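Local atomic coordinates of hypothetical protein DR_0824 (Deinococcus radiodurans, PDB entry 2IMR), a protein that catalyses the zinc-dependent deamination of aminodeoxyfutalosine to futalosine, a step in menaquinone biosynthesis. Residues V241-T246 / L301-N306; T284-L289 / P309-R314; V322-R327 / F337-F342; P326-H331 / G352-A357. One frame throughout, in Å; residues are numbered along the deposited sequence.

Contact 1: residues V241-T246 / L301-N306; sequences VAEHPT and LVHMVN
E243 lies flat against the imidazole of H303, carboxylate and ring planes only 8° apart and the two side chains pointing the same way. Its CG, anti to the backbone N (chi1 179°), is over the ring face, 4.0 Å from the H303 centroid. Farther along the extended chain, OE2 stands above the rim, 3.4 Å from H303 NE2. That pair is a stacked contact, not a hydrogen bond; the polar end of E243 is tied instead through OE1 to the hydroxyl of Y114. V302 CG1 covers the opposite face of the imidazole, while ND1 has a weak bond to N329. An alanine in place of H303 would probably leave the E243 carboxylate without the flat surface it rests on and open a gap beside the zinc site.

On the other side of the backbone, V241 and M304 run side by side, V241 CB 3.7 Å from M304 SD. The two backbone segments are joined by V241 N to V302 O (2.9 Å) and M304 N to V241 O (2.8 Å). Farther on, A242 O accepts a nearly straight bond from N306 N (2.9 Å). N306 then sets its amide against P245, with OD1 3.4 Å from P245 CB. E243 is probably the proton donor; residues just past the C-terminal ends of parallel strands line the active site, as in TIM barrels such as the amidohydrolases.

Contact 2: residues T284-L289 / P309-R314; sequences TPVRYL and PDDIAR
T284 and D311 meet tip to tip, the threonine hydroxyl giving its proton to the carboxylate: OG1 to D311 OD1 is 2.6 Å, on the syn side and 30° out of the carboxylate plane. With chi1 at 75°, T284 OG1 sits between the backbone N and the carbonyl carbon, where it also accepts from R287 N at 2.9 Å and caps helix 285-292. One hydroxyl thus closes the first turn of its own helix and binds the next one. D311 is held from its other oxygen too, OD2 taking the backbone N of T308. Beside this polar pair V286 packs its CB 3.5 Å from D311 OD1, its two methyls lying against the aspartate stem.

R287 and R314 are both extended from CG to NE and cross; R287 CG lies over one face of the R314 guanidinium, 3.5 Å from R314 NH2. Acidic neighbours probably offset the two like charges, E291 and D282 for R287, D290 for R314. Within its own helix R314 NE also forms a salt bridge to D310 OD2 (2.8 Å).

The short helical segments approach to 9.3 Å between axes at 35°, running in broadly the same direction. They are successive helices on the outside of the TIM barrel, separated in sequence by strand 300-303.

Contact 3: residues V322-R327 / F337-F342; sequences VVTCPR and FDWPAF
Here a strand of the TIM barrel is packed against aromatic residues at and just before helix 339-344, the second helix after the strand, and V322 and T324 meet F337, W339 and F342. T324 crosses F337 at about a right angle, with CB over the ring face, 3.9 Å from the centroid and offset toward the rim. Its OG1, anti to the backbone N (chi1 180°), comes within 3.4 Å of F337 CB, whereas CG2 approaches the indole of W339, 4.0 Å from CZ3. V322 uses both methyls: CG2 stands 3.9 Å from F337 CZ, and CG1 is 4.1 Å from F342 CE1.

This is the strand-to-helix packing of a beta/alpha barrel, with alternate residues of strand 322-324 turned to the outer layer; V323 between them points away from the aromatic residues, and its side chain touches zinc ligand H99. The aromatic rings also lean on each other, F337 CE1 lying over one face of F342. An alanine in place of F337 would probably open a gap beside T324 CB and V322 CG2 and take away the ring that lies over one face of F342.

D338 caps helix 339-344, its OD1 accepting from A341 N at 3.1 Å from above the carboxylate plane. W339 continues outward onto V382, L383 and A386 of helix 380-395.

Contact 4: residues P326-H331 / G352-A357; sequences PRSNHH and GTDSVA
Segment 326-331 is a short helix, and the chain at 352-357 passes its flank as a loop that turns into helix 356-359; the backbones come nearest at S328 and D354, whose CA atoms are 6.4 Å apart. S355 caps the following helix by accepting from A357 N. A water bridges the two backbones, accepting from S328 N at 2.9 Å and donating to T353 O at 2.7 Å.

The direct polar link is between side chains. S328 OG, anti to its backbone N (chi1 180°), donates to D354 OD2 at 2.7 Å, reaching the anti side of the carboxylate and lying 20° out of its plane. S328 OG is also bonded to the hydroxyl of S358. H99, H101 and H240 hold the zinc ion, and the zinc-binding D354 has its side chain about 3 Å from it (nearest atoms). S328 is thus a second-shell residue that probably helps fix the rotation of the carboxylate. T353 OG1 donates to D354 O at 2.8 Å, and its CG2 touches the edge of the R327 guanidinium, 3.9 Å from R327 NH2. The charge of R327 is met by E367 and E366.

Helix 326-331 follows strand 322-324 and the loop follows strand 349-351, its neighbour in the sheet. Helix 365-374 packs against P326, R327 and T353, while strand 100-101 borders T353 and D354.

In the fold
Along the chain, contacts 1 and 2 interleave; contacts 3 and 4 follow, sharing P326 and R327 of helix 326-331. Strands 238-241, 300-303, 322-324 and 349-351 form one parallel sheet of the barrel; contacts 1 and 3 lie on this sheet, and contact 4 joins the segments just after its strands 322-324 and 349-351. Contact 2 pairs two outer helices, its centre 11 Å from that of contact 1 and 23 Å from that of contact 4, which it does not touch; contact 3 packs strand 322-324 against the outer layer. The probable proton donor and zinc-binding D354 are set after the two outer strands of this sheet, with H303, at the end of strand 300-303, reaching from one to the other.

Contact 1: residues V241-T246 / L301-N306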
# COMPACT_ATOMS: atom_id res chain seq x y z
N VAL A 241 -8.01 3.61 -5.98
CA VAL A 241 -9.15 4.51 -6.12
C VAL A 241 -8.79 5.99 -6.06
O VAL A 241 -8.02 6.42 -5.20
CB VAL A 241 -10.20 4.23 -5.02
CG1 VAL A 241 -11.42 5.13 -5.20
CG2 VAL A 241 -10.62 2.76 -5.08
N ALA A 242 -9.36 6.76 -6.99
CA ALA A 242 -9.16 8.21 -7.07
C ALA A 242 -7.70 8.65 -7.06
O ALA A 242 -7.33 9.64 -6.41
CB ALA A 242 -9.92 8.90 -5.93
N GLU A 243 -6.86 7.93 -7.80
CA GLU A 243 -5.44 8.25 -7.86
C GLU A 243 -5.14 9.59 -8.51
O GLU A 243 -4.44 10.41 -7.92
CB GLU A 243 -4.68 7.14 -8.60
CG GLU A 243 -3.18 7.43 -8.72
CD GLU A 243 -2.41 6.31 -9.38
OE1 GLU A 243 -3.03 5.51 -10.11
OE2 GLU A 243 -1.18 6.23 -9.19
N HIS A 244 -5.68 9.82 -9.71
CA HIS A 244 -5.45 11.07 -10.45
C HIS A 244 -6.71 11.93 -10.45
O HIS A 244 -7.82 11.41 -10.46
CB HIS A 244 -5.02 10.72 -11.88
CG HIS A 244 -4.38 11.86 -12.62
ND1 HIS A 244 -5.11 12.77 -13.36
CD2 HIS A 244 -3.08 12.23 -12.74
CE1 HIS A 244 -4.29 13.66 -13.89
NE2 HIS A 244 -3.05 13.35 -13.53
N PRO A 245 -6.56 13.27 -10.43
CA PRO A 245 -7.75 14.12 -10.43
C PRO A 245 -8.71 13.90 -11.60
O PRO A 245 -9.92 14.10 -11.47
CB PRO A 245 -7.17 15.54 -10.41
CG PRO A 245 -5.81 15.38 -11.03
CD PRO A 245 -5.33 14.08 -10.42
N THR A 246 -8.18 13.48 -12.75
CA THR A 246 -9.01 13.24 -13.92
C THR A 246 -9.96 12.05 -13.73
O THR A 246 -10.91 11.88 -14.50
CB THR A 246 -8.15 13.03 -15.18
OG1 THR A 246 -7.12 12.07 -14.92
CG2 THR A 246 -7.50 14.34 -15.61
N LEU A 301 -8.29 0.60 0.27
CA LEU A 301 -8.29 1.51 -0.87
C LEU A 301 -6.92 2.17 -1.03
O LEU A 301 -6.39 2.76 -0.08
CB LEU A 301 -9.37 2.58 -0.67
CG LEU A 301 -10.76 2.01 -0.36
CD1 LEU A 301 -11.74 3.16 -0.14
CD2 LEU A 301 -11.24 1.10 -1.50
N VAL A 302 -6.38 2.08 -2.23
CA VAL A 302 -5.05 2.62 -2.52
C VAL A 302 -5.06 3.98 -3.22
O VAL A 302 -5.88 4.24 -4.11
CB VAL A 302 -4.25 1.62 -3.37
CG1 VAL A 302 -2.82 2.12 -3.55
CG2 VAL A 302 -4.27 0.25 -2.69
N HIS A 303 -4.13 4.84 -2.80
CA HIS A 303 -3.94 6.19 -3.32
C HIS A 303 -4.95 7.14 -2.69
O HIS A 303 -4.59 7.91 -1.80
CB HIS A 303 -4.02 6.21 -4.85
CG HIS A 303 -2.91 5.44 -5.51
ND1 HIS A 303 -1.58 5.66 -5.21
CD2 HIS A 303 -2.93 4.43 -6.41
CE1 HIS A 303 -0.83 4.82 -5.90
NE2 HIS A 303 -1.62 4.06 -6.64
N MET A 304 -6.20 7.10 -3.15
CA MET A 304 -7.24 7.93 -2.56
C MET A 304 -6.84 9.38 -2.40
O MET A 304 -7.05 9.99 -1.35
CB MET A 304 -7.60 7.36 -1.18
CG MET A 304 -8.22 5.98 -1.23
SD MET A 304 -9.89 6.11 -1.88
CE MET A 304 -10.77 6.68 -0.38
N VAL A 305 -6.27 9.95 -3.46
CA VAL A 305 -5.81 11.33 -3.42
C VAL A 305 -6.91 12.33 -3.72
O VAL A 305 -7.05 13.35 -3.05
CB VAL A 305 -4.65 11.53 -4.43
CG1 VAL A 305 -4.30 13.01 -4.55
CG2 VAL A 305 -3.43 10.74 -3.97
N ASN A 306 -7.71 12.03 -4.74
CA ASN A 306 -8.75 12.95 -5.14
C ASN A 306 -10.13 12.54 -4.64
O ASN A 306 -10.94 12.00 -5.38
CB ASN A 306 -8.69 13.09 -6.65
CG ASN A 306 -7.33 13.61 -7.11
OD1 ASN A 306 -7.08 14.81 -7.10
ND2 ASN A 306 -6.43 12.70 -7.47

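Contact 2: residues T284-L289 / P309-R314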
# COMPACT_ATOMS: atom_id res chain seq x y z
N THR A 284 -18.78 10.33 -7.25
CA THR A 284 -17.34 10.22 -7.10
C THR A 284 -17.04 8.73 -7.13
O THR A 284 -17.92 7.91 -6.84
CB THR A 284 -16.82 10.75 -5.75
OG1 THR A 284 -17.13 9.81 -4.73
CG2 THR A 284 -17.43 12.11 -5.43
N PRO A 285 -15.81 8.35 -7.47
CA PRO A 285 -15.52 6.91 -7.49
C PRO A 285 -15.78 6.25 -6.14
O PRO A 285 -16.17 5.09 -6.07
CB PRO A 285 -14.05 6.86 -7.91
CG PRO A 285 -13.50 8.20 -7.48
CD PRO A 285 -14.63 9.14 -7.85
N VAL A 286 -15.57 6.99 -5.05
CA VAL A 286 -15.79 6.43 -3.73
C VAL A 286 -17.28 6.22 -3.46
O VAL A 286 -17.70 5.17 -2.96
CB VAL A 286 -15.18 7.33 -2.63
CG1 VAL A 286 -15.42 6.71 -1.26
CG2 VAL A 286 -13.68 7.49 -2.88
N ARG A 287 -18.09 7.22 -3.80
CA ARG A 287 -19.53 7.10 -3.59
C ARG A 287 -20.04 5.95 -4.46
O ARG A 287 -20.88 5.16 -4.03
CB ARG A 287 -20.25 8.39 -3.98
CG ARG A 287 -21.73 8.36 -3.66
CD ARG A 287 -22.47 9.58 -4.18
NE ARG A 287 -23.90 9.33 -4.16
CZ ARG A 287 -24.76 9.85 -5.03
NH1 ARG A 287 -24.34 10.65 -6.00
NH2 ARG A 287 -26.05 9.54 -4.95
N TYR A 288 -19.51 5.85 -5.67
CA TYR A 288 -19.88 4.77 -6.58
C TYR A 288 -19.68 3.41 -5.91
O TYR A 288 -20.59 2.59 -5.87
CB TYR A 288 -19.02 4.85 -7.85
CG TYR A 288 -18.95 3.56 -8.63
CD1 TYR A 288 -20.09 2.97 -9.15
CD2 TYR A 288 -17.72 2.92 -8.83
CE1 TYR A 288 -20.02 1.77 -9.86
CE2 TYR A 288 -17.63 1.73 -9.54
CZ TYR A 288 -18.79 1.16 -10.05
OH TYR A 288 -18.72 -0.02 -10.75
N LEU A 289 -18.48 3.17 -5.38
CA LEU A 289 -18.19 1.89 -4.72
C LEU A 289 -19.04 1.67 -3.48
O LEU A 289 -19.47 0.55 -3.19
CB LEU A 289 -16.72 1.81 -4.33
CG LEU A 289 -15.71 1.73 -5.47
CD1 LEU A 289 -14.28 1.78 -4.91
CD2 LEU A 289 -15.94 0.44 -6.25
N PRO A 309 -14.81 15.45 1.24
CA PRO A 309 -15.03 15.20 2.66
C PRO A 309 -16.04 14.08 2.84
O PRO A 309 -15.89 13.22 3.70
CB PRO A 309 -15.54 16.54 3.17
CG PRO A 309 -14.77 17.51 2.33
CD PRO A 309 -14.88 16.89 0.94
N ASP A 310 -17.08 14.08 2.00
CA ASP A 310 -18.09 13.03 2.08
C ASP A 310 -17.47 11.67 1.76
O ASP A 310 -17.82 10.67 2.38
CB ASP A 310 -19.24 13.32 1.12
CG ASP A 310 -20.38 12.34 1.29
OD1 ASP A 310 -21.05 12.38 2.36
OD2 ASP A 310 -20.62 11.53 0.38
N ASP A 311 -16.56 11.62 0.79
CA ASP A 311 -15.91 10.35 0.46
C ASP A 311 -15.21 9.83 1.71
O ASP A 311 -15.32 8.66 2.05
CB ASP A 311 -14.87 10.50 -0.66
CG ASP A 311 -15.49 10.83 -2.02
OD1 ASP A 311 -16.66 10.47 -2.27
OD2 ASP A 311 -14.78 11.45 -2.84
N ILE A 312 -14.47 10.71 2.38
CA ILE A 312 -13.74 10.32 3.59
C ILE A 312 -14.69 9.76 4.65
O ILE A 312 -14.38 8.77 5.30
CB ILE A 312 -12.94 11.52 4.15
CG1 ILE A 312 -11.85 11.90 3.14
CG2 ILE A 312 -12.31 11.16 5.50
CD1 ILE A 312 -11.12 13.19 3.47
N ALA A 313 -15.85 10.39 4.81
CA ALA A 313 -16.84 9.94 5.78
C ALA A 313 -17.33 8.53 5.42
O ALA A 313 -17.51 7.69 6.30
CB ALA A 313 -18.01 10.92 5.84
N ARG A 314 -17.54 8.28 4.13
CA ARG A 314 -18.00 6.97 3.69
C ARG A 314 -16.95 5.89 3.98
O ARG A 314 -17.28 4.78 4.39
CB ARG A 314 -18.32 6.99 2.18
CG ARG A 314 -19.49 7.89 1.80
CD ARG A 314 -19.67 7.95 0.29
NE ARG A 314 -20.83 8.76 -0.11
CZ ARG A 314 -22.09 8.33 -0.11
NH1 ARG A 314 -22.38 7.10 0.26
NH2 ARG A 314 -23.06 9.15 -0.50

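Contact 3: residues V322-R327 / F337-F342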
# COMPACT_ATOMS: atom_id res chain seq x y z
N VAL A 322 -6.59 2.52 4.21
CA VAL A 322 -6.11 3.10 2.97
C VAL A 322 -4.59 3.07 2.92
O VAL A 322 -3.92 3.16 3.95
CB VAL A 322 -6.57 4.58 2.81
CG1 VAL A 322 -8.09 4.64 2.77
CG2 VAL A 322 -6.03 5.42 3.95
N VAL A 323 -4.04 2.91 1.72
CA VAL A 323 -2.59 2.91 1.56
C VAL A 323 -2.19 4.10 0.71
O VAL A 323 -2.74 4.31 -0.37
CB VAL A 323 -2.08 1.62 0.87
CG1 VAL A 323 -0.55 1.66 0.76
CG2 VAL A 323 -2.52 0.39 1.65
N THR A 324 -1.25 4.90 1.20
CA THR A 324 -0.80 6.06 0.44
C THR A 324 0.64 5.78 -0.03
O THR A 324 1.41 5.15 0.69
CB THR A 324 -0.87 7.35 1.30
OG1 THR A 324 -0.40 8.48 0.54
CG2 THR A 324 -0.02 7.22 2.55
N CYS A 325 0.96 6.22 -1.25
CA CYS A 325 2.28 6.04 -1.85
C CYS A 325 2.76 7.45 -2.22
O CYS A 325 2.60 7.91 -3.35
CB CYS A 325 2.18 5.17 -3.12
SG CYS A 325 1.41 3.53 -2.87
N PRO A 326 3.36 8.16 -1.25
CA PRO A 326 3.87 9.53 -1.41
C PRO A 326 4.66 9.86 -2.67
O PRO A 326 4.23 10.67 -3.49
CB PRO A 326 4.68 9.74 -0.13
CG PRO A 326 3.95 8.92 0.86
CD PRO A 326 3.69 7.65 0.09
N ARG A 327 5.83 9.26 -2.83
CA ARG A 327 6.64 9.56 -3.99
C ARG A 327 5.93 9.29 -5.31
O ARG A 327 5.98 10.10 -6.23
CB ARG A 327 7.96 8.80 -3.92
CG ARG A 327 8.85 9.31 -2.81
CD ARG A 327 10.17 8.55 -2.75
NE ARG A 327 9.96 7.14 -2.46
CZ ARG A 327 10.95 6.26 -2.32
NH1 ARG A 327 12.22 6.65 -2.45
NH2 ARG A 327 10.68 4.99 -2.06
N PHE A 337 -2.18 13.20 -1.17
CA PHE A 337 -3.09 12.50 -0.26
C PHE A 337 -3.28 13.37 0.97
O PHE A 337 -2.31 13.82 1.57
CB PHE A 337 -2.45 11.16 0.14
CG PHE A 337 -3.20 10.40 1.20
CD1 PHE A 337 -4.45 9.84 0.94
CD2 PHE A 337 -2.64 10.23 2.47
CE1 PHE A 337 -5.12 9.10 1.91
CE2 PHE A 337 -3.30 9.49 3.45
CZ PHE A 337 -4.55 8.92 3.17
N ASP A 338 -4.53 13.60 1.36
CA ASP A 338 -4.81 14.43 2.53
C ASP A 338 -4.72 13.58 3.80
O ASP A 338 -5.73 13.21 4.38
CB ASP A 338 -6.21 15.05 2.42
CG ASP A 338 -6.39 16.23 3.36
OD1 ASP A 338 -5.66 16.30 4.37
OD2 ASP A 338 -7.27 17.08 3.09
N TRP A 339 -3.50 13.27 4.23
CA TRP A 339 -3.33 12.44 5.41
C TRP A 339 -4.00 13.06 6.64
O TRP A 339 -4.71 12.38 7.37
CB TRP A 339 -1.84 12.20 5.69
CG TRP A 339 -1.58 11.02 6.59
CD1 TRP A 339 -2.30 10.65 7.69
CD2 TRP A 339 -0.49 10.10 6.49
NE1 TRP A 339 -1.72 9.55 8.28
CE2 TRP A 339 -0.61 9.19 7.56
CE3 TRP A 339 0.58 9.95 5.59
CZ2 TRP A 339 0.30 8.15 7.77
CZ3 TRP A 339 1.48 8.92 5.79
CH2 TRP A 339 1.34 8.03 6.88
N PRO A 340 -3.77 14.36 6.90
CA PRO A 340 -4.41 14.92 8.09
C PRO A 340 -5.93 14.75 8.13
O PRO A 340 -6.51 14.50 9.20
CB PRO A 340 -3.97 16.39 8.08
CG PRO A 340 -3.50 16.63 6.67
CD PRO A 340 -2.87 15.33 6.26
N ALA A 341 -6.58 14.85 6.97
CA ALA A 341 -8.03 14.69 6.90
C ALA A 341 -8.43 13.25 7.22
O ALA A 341 -9.40 13.00 7.94
CB ALA A 341 -8.54 15.09 5.51
N PHE A 342 -7.69 12.29 6.67
CA PHE A 342 -7.97 10.88 6.92
C PHE A 342 -7.69 10.51 8.37
O PHE A 342 -8.44 9.75 8.99
CB PHE A 342 -7.14 10.01 5.98
CG PHE A 342 -7.76 9.81 4.62
CD1 PHE A 342 -8.58 8.71 4.37
CD2 PHE A 342 -7.55 10.73 3.60
CE1 PHE A 342 -9.18 8.53 3.11
CE2 PHE A 342 -8.14 10.56 2.34
CZ PHE A 342 -8.95 9.46 2.10

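Contact 4: residues P326-H331 / G352-A357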
# COMPACT_ATOMS: atom_id res chain seq x y z
N PRO A 326 3.36 8.16 -1.25
CA PRO A 326 3.87 9.53 -1.41
C PRO A 326 4.66 9.86 -2.67
O PRO A 326 4.23 10.67 -3.49
CB PRO A 326 4.68 9.74 -0.13
CG PRO A 326 3.95 8.92 0.86
CD PRO A 326 3.69 7.65 0.09
N ARG A 327 5.83 9.26 -2.83
CA ARG A 327 6.64 9.56 -3.99
C ARG A 327 5.93 9.29 -5.31
O ARG A 327 5.98 10.10 -6.23
CB ARG A 327 7.96 8.80 -3.92
CG ARG A 327 8.85 9.31 -2.81
CD ARG A 327 10.17 8.55 -2.75
NE ARG A 327 9.96 7.14 -2.46
CZ ARG A 327 10.95 6.26 -2.32
NH1 ARG A 327 12.22 6.65 -2.45
NH2 ARG A 327 10.68 4.99 -2.06
N SER A 328 5.26 8.14 -5.39
CA SER A 328 4.54 7.80 -6.61
C SER A 328 3.53 8.89 -6.99
O SER A 328 3.47 9.30 -8.15
CB SER A 328 3.81 6.47 -6.44
OG SER A 328 3.09 6.13 -7.62
N ASN A 329 2.75 9.36 -6.02
CA ASN A 329 1.76 10.40 -6.30
C ASN A 329 2.42 11.66 -6.83
O ASN A 329 1.89 12.33 -7.72
CB ASN A 329 0.96 10.76 -5.06
CG ASN A 329 0.09 9.62 -4.56
OD1 ASN A 329 -0.18 8.65 -5.28
ND2 ASN A 329 -0.37 9.73 -3.33
N HIS A 330 3.58 11.99 -6.28
CA HIS A 330 4.30 13.18 -6.71
C HIS A 330 4.79 13.05 -8.15
O HIS A 330 4.56 13.93 -8.97
CB HIS A 330 5.48 13.45 -5.77
CG HIS A 330 6.39 14.53 -6.26
ND1 HIS A 330 5.97 15.84 -6.42
CD2 HIS A 330 7.67 14.49 -6.69
CE1 HIS A 330 6.96 16.55 -6.94
NE2 HIS A 330 8.00 15.76 -7.11
N HIS A 331 5.47 11.94 -8.45
CA HIS A 331 5.99 11.74 -9.80
C HIS A 331 4.92 11.61 -10.87
O HIS A 331 5.14 11.95 -12.03
CB HIS A 331 6.92 10.53 -9.84
CG HIS A 331 8.17 10.72 -9.04
ND1 HIS A 331 9.04 11.77 -9.26
CD2 HIS A 331 8.69 10.02 -8.01
CE1 HIS A 331 10.03 11.71 -8.39
NE2 HIS A 331 9.85 10.65 -7.62
N GLY A 352 3.02 2.70 1.25
CA GLY A 352 3.51 1.84 0.18
C GLY A 352 4.41 2.70 -0.70
O GLY A 352 4.40 3.92 -0.58
N THR A 353 5.19 2.07 -1.57
CA THR A 353 6.08 2.80 -2.47
C THR A 353 5.53 2.73 -3.88
O THR A 353 5.95 3.49 -4.76
CB THR A 353 7.49 2.17 -2.51
OG1 THR A 353 7.38 0.83 -3.00
CG2 THR A 353 8.13 2.15 -1.13
N ASP A 354 4.58 1.82 -4.09
CA ASP A 354 4.01 1.58 -5.41
C ASP A 354 5.17 0.91 -6.16
O ASP A 354 6.22 0.67 -5.56
CB ASP A 354 3.61 2.89 -6.10
CG ASP A 354 2.45 2.72 -7.05
OD1 ASP A 354 2.11 1.57 -7.37
OD2 ASP A 354 1.89 3.75 -7.49
N SER A 355 5.01 0.59 -7.44
CA SER A 355 6.11 -0.04 -8.18
C SER A 355 7.25 0.97 -8.31
O SER A 355 7.03 2.18 -8.15
CB SER A 355 5.65 -0.47 -9.57
OG SER A 355 5.78 0.60 -10.49
N VAL A 356 8.46 0.50 -8.62
CA VAL A 356 9.59 1.42 -8.75
C VAL A 356 9.49 2.32 -9.98
O VAL A 356 10.25 3.29 -10.11
CB VAL A 356 10.93 0.65 -8.82
CG1 VAL A 356 11.18 -0.06 -7.50
CG2 VAL A 356 10.91 -0.33 -9.97
N ALA A 357 8.57 2.01 -10.89
CA ALA A 357 8.41 2.84 -12.07
C ALA A 357 8.06 4.26 -11.66
O ALA A 357 8.53 5.23 -12.27
CB ALA A 357 7.32 2.27 -12.98
O HOH W 1 5.65 5.90 -3.65